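Galactose/lactose metabolism regulatory protein GAL80 (Saccharomyces cerevisiae, PDB 3BTV) represses the yeast galactose and lactose metabolic genes by binding the activator GAL4 and blocking its transcriptional activation when no inducing sugar is present. Local coordinates at residues Ser318-Tyr324 and Glu351-His357; Pro159-Arg163 and Tyr356-Tyr361. The protein carries 1 engineered substitution. All blocks are in the same frame, centred on the assembly; numbering follows the deposited sequence.

Contact 1 of 2, residues Ser318-Tyr324 and Glu351-His357; sequences SNLVLYY and EIMEVYH
An edge strand joins a sheet mainly through its backbone, as antiparallel strands 319-324 and 352-356 illustrate (axes 4.7 Å apart, 166°). Ser318 and Asn319 form a classic beta bulge opposite Glu309; Ser318 O accepts a hydrogen bond from His357 ND1 (2.7 Å). Leu320 (chi1 t) and Tyr356 are a hydrogen-bonded pair (Leu320 N-Tyr356 O 3.1 Å, Tyr356 N-Leu320 O 2.7 Å). Val321 and Val355 form a non-hydrogen-bonded pair; Val321 CG1 lies 3.7 Å from Met353 CG. Leu322 and Glu354 are hydrogen-bonded (Leu322 N-Glu354 O 2.9 Å, Glu354 N-Leu322 O 2.8 Å), and Glu354 OE1 hydrogen-bonds Tyr172 OH. Tyr323 (chi1 m) and Met353 (t, t, m) make an oblique Met-aromatic contact, Met353 SD 5.3 Å from the Tyr323 ring centroid. Tyr324 closes against Ile352 (Tyr324 N-Ile352 O 2.9 Å, Ile352 N-Tyr324 O 3.0 Å). Leu320, Leu322, Tyr324 and their partners share one face, where Leu320 touches Arg163 of helix 159-169; Val321 and Tyr323 take the other. Six main-chain bonds and one from His357 hold this edge strand, with side-chain packing added.

Contact 2 of 2, residues Pro159-Arg163 and Tyr356-Tyr361; sequences PYILR and YHLRNY
Where a strand runs out into a loop, aromatic side chains can bind that loop to a neighbouring helix. Here residues 356-361, between strand 352-356 and helix 363-380, pack on the first turn of helix 159-169, in the C-terminal domain of GAL80. Tyr160 is m at chi1, its CA-CB bond pointing sideways while the ring reaches the loop. Tyr356, still extended and with chi1 t, meets both Tyr160 and Arg163: Arg163 CG lies over the Tyr356 ring face, 4.0 Å from its centroid, in a CH-pi contact, while the Tyr160 ring stands obliquely, planes at 69° and Tyr160 CD2 to Tyr356 CD2 3.7 Å. The His357 CA-CB bond points away from the helix, and His357 ND1 hydrogen-bonds Ser318 O. Leu358 N donates to Tyr160 OH at 2.8 Å; a water hydrogen-bonded to Tyr160 OH (2.7 Å) donates to Leu358 O (3.3 Å). Leu358 CD1 touches Pro159 CB at 3.8 Å. A type II beta turn, Leu358 to Tyr361, with Asn360 at positive phi, brings the chain back. Tyr361, chi1 t, takes Pro159 CG 4.2 Å from its ring centroid as an off-centre CH-pi contact; Tyr361 OH is hydrogen-bonded to Asn367 OD1. The chemistry is thus largely apolar and aromatic, with the Tyr160 phenol oxygen accepting the Leu358 backbone NH just beyond the strand's end.

Contacts 1 and 2 share Tyr356 and His357 and lie with centres about 11 Å apart, so a single run of chain passes from sheet edge to helix-packed loop. Both are only partly buried, but each has one segment with buried residues: Leu320, Val321 and Leu322 in contact 1, Pro159 and Tyr160 in contact 2. Segment 351-357 is largely exposed. Sheet pairing dominates contact 1, whereas contact 2 relies on side-chain packing around one direct hydrogen bond. They also meet directly, Leu320 CD2 lying 3.8 Å from Arg163 CB. Along the sequence, contact 1 nests inside the much longer loop that contact 2 closes.

Contact 1 of 2, residues Ser318-Tyr324 and Glu351-His357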
# COMPACT_ATOMS: atom_id res chain seq x y z
N SER B 318 8.76 -13.62 12.36
CA SER B 318 8.72 -14.97 12.90
C SER B 318 8.55 -16.02 11.80
O SER B 318 8.49 -17.21 12.08
CB SER B 318 7.60 -15.09 13.93
OG SER B 318 6.33 -15.01 13.31
N ASN B 319 8.48 -15.58 10.55
CA ASN B 319 8.30 -16.51 9.44
C ASN B 319 8.83 -15.95 8.11
O ASN B 319 8.58 -14.80 7.78
CB ASN B 319 6.83 -16.86 9.31
CG ASN B 319 6.60 -18.14 8.55
OD1 ASN B 319 7.33 -19.12 8.73
ND2 ASN B 319 5.59 -18.15 7.70
N LEU B 320 9.57 -16.78 7.37
CA LEU B 320 10.03 -16.43 6.02
C LEU B 320 9.59 -17.49 4.99
O LEU B 320 9.83 -18.70 5.16
CB LEU B 320 11.55 -16.28 5.97
CG LEU B 320 12.23 -16.15 4.59
CD1 LEU B 320 11.84 -14.86 3.88
CD2 LEU B 320 13.73 -16.20 4.75
N VAL B 321 8.94 -17.02 3.94
CA VAL B 321 8.43 -17.90 2.90
C VAL B 321 8.92 -17.48 1.51
O VAL B 321 8.90 -16.30 1.17
CB VAL B 321 6.89 -17.88 2.87
CG1 VAL B 321 6.37 -18.96 1.94
CG2 VAL B 321 6.32 -18.10 4.29
N LEU B 322 9.34 -18.46 0.72
CA LEU B 322 9.76 -18.24 -0.66
C LEU B 322 8.89 -19.06 -1.58
O LEU B 322 8.65 -20.25 -1.33
CB LEU B 322 11.20 -18.69 -0.86
CG LEU B 322 12.30 -17.73 -0.45
CD1 LEU B 322 13.59 -18.50 -0.41
CD2 LEU B 322 12.37 -16.58 -1.45
N TYR B 323 8.47 -18.43 -2.68
CA TYR B 323 7.52 -19.03 -3.61
C TYR B 323 8.05 -18.92 -5.02
O TYR B 323 8.44 -17.84 -5.47
CB TYR B 323 6.20 -18.28 -3.64
CG TYR B 323 5.55 -17.96 -2.32
CD1 TYR B 323 4.49 -18.74 -1.86
CD2 TYR B 323 5.92 -16.84 -1.59
CE1 TYR B 323 3.85 -18.43 -0.68
CE2 TYR B 323 5.27 -16.52 -0.41
CZ TYR B 323 4.24 -17.33 0.04
OH TYR B 323 3.60 -17.04 1.22
N TYR B 324 7.99 -20.04 -5.73
CA TYR B 324 8.37 -20.12 -7.13
C TYR B 324 7.23 -20.74 -7.93
O TYR B 324 6.49 -21.58 -7.41
CB TYR B 324 9.62 -20.99 -7.30
CG TYR B 324 9.82 -21.44 -8.73
CD1 TYR B 324 10.44 -20.62 -9.66
CD2 TYR B 324 9.36 -22.68 -9.15
CE1 TYR B 324 10.61 -21.03 -10.97
CE2 TYR B 324 9.52 -23.10 -10.46
CZ TYR B 324 10.15 -22.27 -11.37
OH TYR B 324 10.31 -22.69 -12.67
N GLU B 351 4.56 -25.59 -8.75
CA GLU B 351 4.73 -24.58 -7.71
C GLU B 351 5.59 -25.14 -6.59
O GLU B 351 5.49 -26.32 -6.22
CB GLU B 351 3.39 -24.12 -7.14
CG GLU B 351 2.34 -23.75 -8.18
CD GLU B 351 2.38 -22.28 -8.56
OE1 GLU B 351 1.55 -21.85 -9.39
OE2 GLU B 351 3.24 -21.55 -8.01
N ILE B 352 6.43 -24.28 -6.04
CA ILE B 352 7.28 -24.64 -4.92
C ILE B 352 7.25 -23.58 -3.85
O ILE B 352 7.55 -22.41 -4.10
CB ILE B 352 8.74 -24.82 -5.35
CG1 ILE B 352 8.85 -25.95 -6.37
CG2 ILE B 352 9.61 -25.07 -4.12
CD1 ILE B 352 10.14 -26.73 -6.28
N MET B 353 6.87 -24.00 -2.66
CA MET B 353 6.87 -23.11 -1.51
C MET B 353 7.90 -23.62 -0.54
O MET B 353 7.91 -24.80 -0.21
CB MET B 353 5.50 -23.09 -0.83
CG MET B 353 5.45 -22.20 0.42
SD MET B 353 3.88 -22.24 1.32
CE MET B 353 2.74 -21.81 0.00
N GLU B 354 8.78 -22.74 -0.10
CA GLU B 354 9.69 -23.09 1.00
C GLU B 354 9.38 -22.21 2.18
O GLU B 354 9.21 -21.00 2.03
CB GLU B 354 11.15 -22.89 0.58
CG GLU B 354 11.39 -23.17 -0.90
CD GLU B 354 12.83 -22.95 -1.32
OE1 GLU B 354 13.07 -22.04 -2.14
OE2 GLU B 354 13.71 -23.69 -0.84
N VAL B 355 9.32 -22.82 3.36
CA VAL B 355 9.07 -22.08 4.58
C VAL B 355 10.25 -22.22 5.51
O VAL B 355 10.73 -23.33 5.75
CB VAL B 355 7.85 -22.64 5.33
CG1 VAL B 355 7.54 -21.79 6.56
CG2 VAL B 355 6.66 -22.68 4.40
N TYR B 356 10.72 -21.10 6.03
CA TYR B 356 11.80 -21.10 7.00
C TYR B 356 11.24 -20.58 8.31
O TYR B 356 10.78 -19.44 8.40
CB TYR B 356 12.97 -20.25 6.49
CG TYR B 356 14.13 -20.09 7.46
CD1 TYR B 356 14.99 -21.14 7.73
CD2 TYR B 356 14.37 -18.87 8.09
CE1 TYR B 356 16.06 -20.99 8.60
CE2 TYR B 356 15.44 -18.71 8.97
CZ TYR B 356 16.28 -19.77 9.22
OH TYR B 356 17.33 -19.63 10.09
N HIS B 357 11.23 -21.44 9.33
CA HIS B 357 10.60 -21.07 10.59
C HIS B 357 11.26 -21.76 11.76
O HIS B 357 11.20 -22.99 11.86
CB HIS B 357 9.09 -21.39 10.58
CG HIS B 357 8.41 -21.13 11.89
ND1 HIS B 357 8.29 -19.86 12.42
CD2 HIS B 357 7.82 -21.96 12.77
CE1 HIS B 357 7.65 -19.93 13.58
NE2 HIS B 357 7.35 -21.20 13.81

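Contact 2 of 2, residues Pro159-Arg163 and Tyr356-Tyr361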
# COMPACT_ATOMS: atom_id res chain seq x y z
N PRO B 159 17.47 -13.89 12.41
CA PRO B 159 17.87 -14.95 11.49
C PRO B 159 17.01 -14.89 10.23
O PRO B 159 17.48 -15.22 9.14
CB PRO B 159 17.57 -16.24 12.28
CG PRO B 159 17.41 -15.80 13.71
CD PRO B 159 16.86 -14.41 13.64
N TYR B 160 15.76 -14.47 10.37
CA TYR B 160 14.88 -14.30 9.22
C TYR B 160 15.34 -13.21 8.26
O TYR B 160 15.35 -13.39 7.04
CB TYR B 160 13.46 -14.02 9.68
CG TYR B 160 12.91 -15.14 10.54
CD1 TYR B 160 12.82 -15.00 11.93
CD2 TYR B 160 12.49 -16.33 9.97
CE1 TYR B 160 12.30 -16.04 12.72
CE2 TYR B 160 11.98 -17.37 10.75
CZ TYR B 160 11.90 -17.23 12.12
OH TYR B 160 11.38 -18.27 12.88
N ILE B 161 15.71 -12.07 8.83
CA ILE B 161 16.21 -10.96 8.03
C ILE B 161 17.48 -11.35 7.29
O ILE B 161 17.60 -11.11 6.09
CB ILE B 161 16.51 -9.72 8.92
CG1 ILE B 161 15.26 -9.33 9.71
CG2 ILE B 161 16.99 -8.55 8.09
CD1 ILE B 161 14.03 -9.22 8.87
N LEU B 162 18.43 -11.96 8.00
CA LEU B 162 19.70 -12.32 7.37
C LEU B 162 19.50 -13.36 6.25
O LEU B 162 20.12 -13.26 5.20
CB LEU B 162 20.70 -12.83 8.41
CG LEU B 162 21.17 -11.70 9.33
CD1 LEU B 162 21.93 -12.27 10.51
CD2 LEU B 162 22.02 -10.71 8.54
N ARG B 163 18.63 -14.34 6.48
CA ARG B 163 18.31 -15.32 5.44
C ARG B 163 17.69 -14.62 4.22
O ARG B 163 18.09 -14.87 3.08
CB ARG B 163 17.36 -16.41 5.96
CG ARG B 163 18.04 -17.52 6.77
CD ARG B 163 18.42 -18.73 5.90
NE ARG B 163 18.87 -19.87 6.70
CZ ARG B 163 19.00 -21.12 6.24
NH1 ARG B 163 18.73 -21.40 4.97
NH2 ARG B 163 19.41 -22.09 7.05
N TYR B 356 10.72 -21.10 6.03
CA TYR B 356 11.80 -21.10 7.00
C TYR B 356 11.24 -20.58 8.31
O TYR B 356 10.78 -19.44 8.40
CB TYR B 356 12.97 -20.25 6.49
CG TYR B 356 14.13 -20.09 7.46
CD1 TYR B 356 14.99 -21.14 7.73
CD2 TYR B 356 14.37 -18.87 8.09
CE1 TYR B 356 16.06 -20.99 8.60
CE2 TYR B 356 15.44 -18.71 8.97
CZ TYR B 356 16.28 -19.77 9.22
OH TYR B 356 17.33 -19.63 10.09
N HIS B 357 11.23 -21.44 9.33
CA HIS B 357 10.60 -21.07 10.59
C HIS B 357 11.26 -21.76 11.76
O HIS B 357 11.20 -22.99 11.86
CB HIS B 357 9.09 -21.39 10.58
CG HIS B 357 8.41 -21.13 11.89
ND1 HIS B 357 8.29 -19.86 12.42
CD2 HIS B 357 7.82 -21.96 12.77
CE1 HIS B 357 7.65 -19.93 13.58
NE2 HIS B 357 7.35 -21.20 13.81
N LEU B 358 11.88 -20.97 12.64
CA LEU B 358 12.51 -21.50 13.84
C LEU B 358 11.50 -21.45 14.98
O LEU B 358 11.25 -20.40 15.58
CB LEU B 358 13.74 -20.67 14.21
CG LEU B 358 14.74 -20.35 13.10
CD1 LEU B 358 15.71 -19.28 13.56
CD2 LEU B 358 15.49 -21.61 12.66
N ARG B 359 10.91 -22.60 15.27
CA ARG B 359 9.93 -22.70 16.34
C ARG B 359 10.62 -22.52 17.68
O ARG B 359 11.74 -22.99 17.89
CB ARG B 359 9.25 -24.07 16.27
CG ARG B 359 9.42 -24.72 14.91
CD ARG B 359 8.26 -25.62 14.54
NE ARG B 359 8.33 -25.98 13.13
CZ ARG B 359 7.49 -26.81 12.52
NH1 ARG B 359 6.51 -27.39 13.20
NH2 ARG B 359 7.64 -27.07 11.23
N ASN B 360 9.95 -21.80 18.58
CA ASN B 360 10.51 -21.52 19.90
C ASN B 360 11.68 -20.54 19.87
O ASN B 360 12.50 -20.52 20.79
CB ASN B 360 10.93 -22.81 20.61
CG ASN B 360 9.75 -23.68 21.01
OD1 ASN B 360 8.67 -23.17 21.31
ND2 ASN B 360 9.96 -24.99 21.03
N TYR B 361 11.77 -19.73 18.82
CA TYR B 361 12.77 -18.68 18.80
C TYR B 361 12.21 -17.45 19.48
O TYR B 361 11.13 -16.97 19.13
CB TYR B 361 13.23 -18.34 17.38
CG TYR B 361 14.29 -17.25 17.31
CD1 TYR B 361 15.58 -17.45 17.79
CD2 TYR B 361 13.98 -16.01 16.77
CE1 TYR B 361 16.53 -16.44 17.72
CE2 TYR B 361 14.93 -15.01 16.69
CZ TYR B 361 16.19 -15.22 17.16
OH TYR B 361 17.10 -14.20 17.07
O HOH W 1 10.28 -17.31 15.20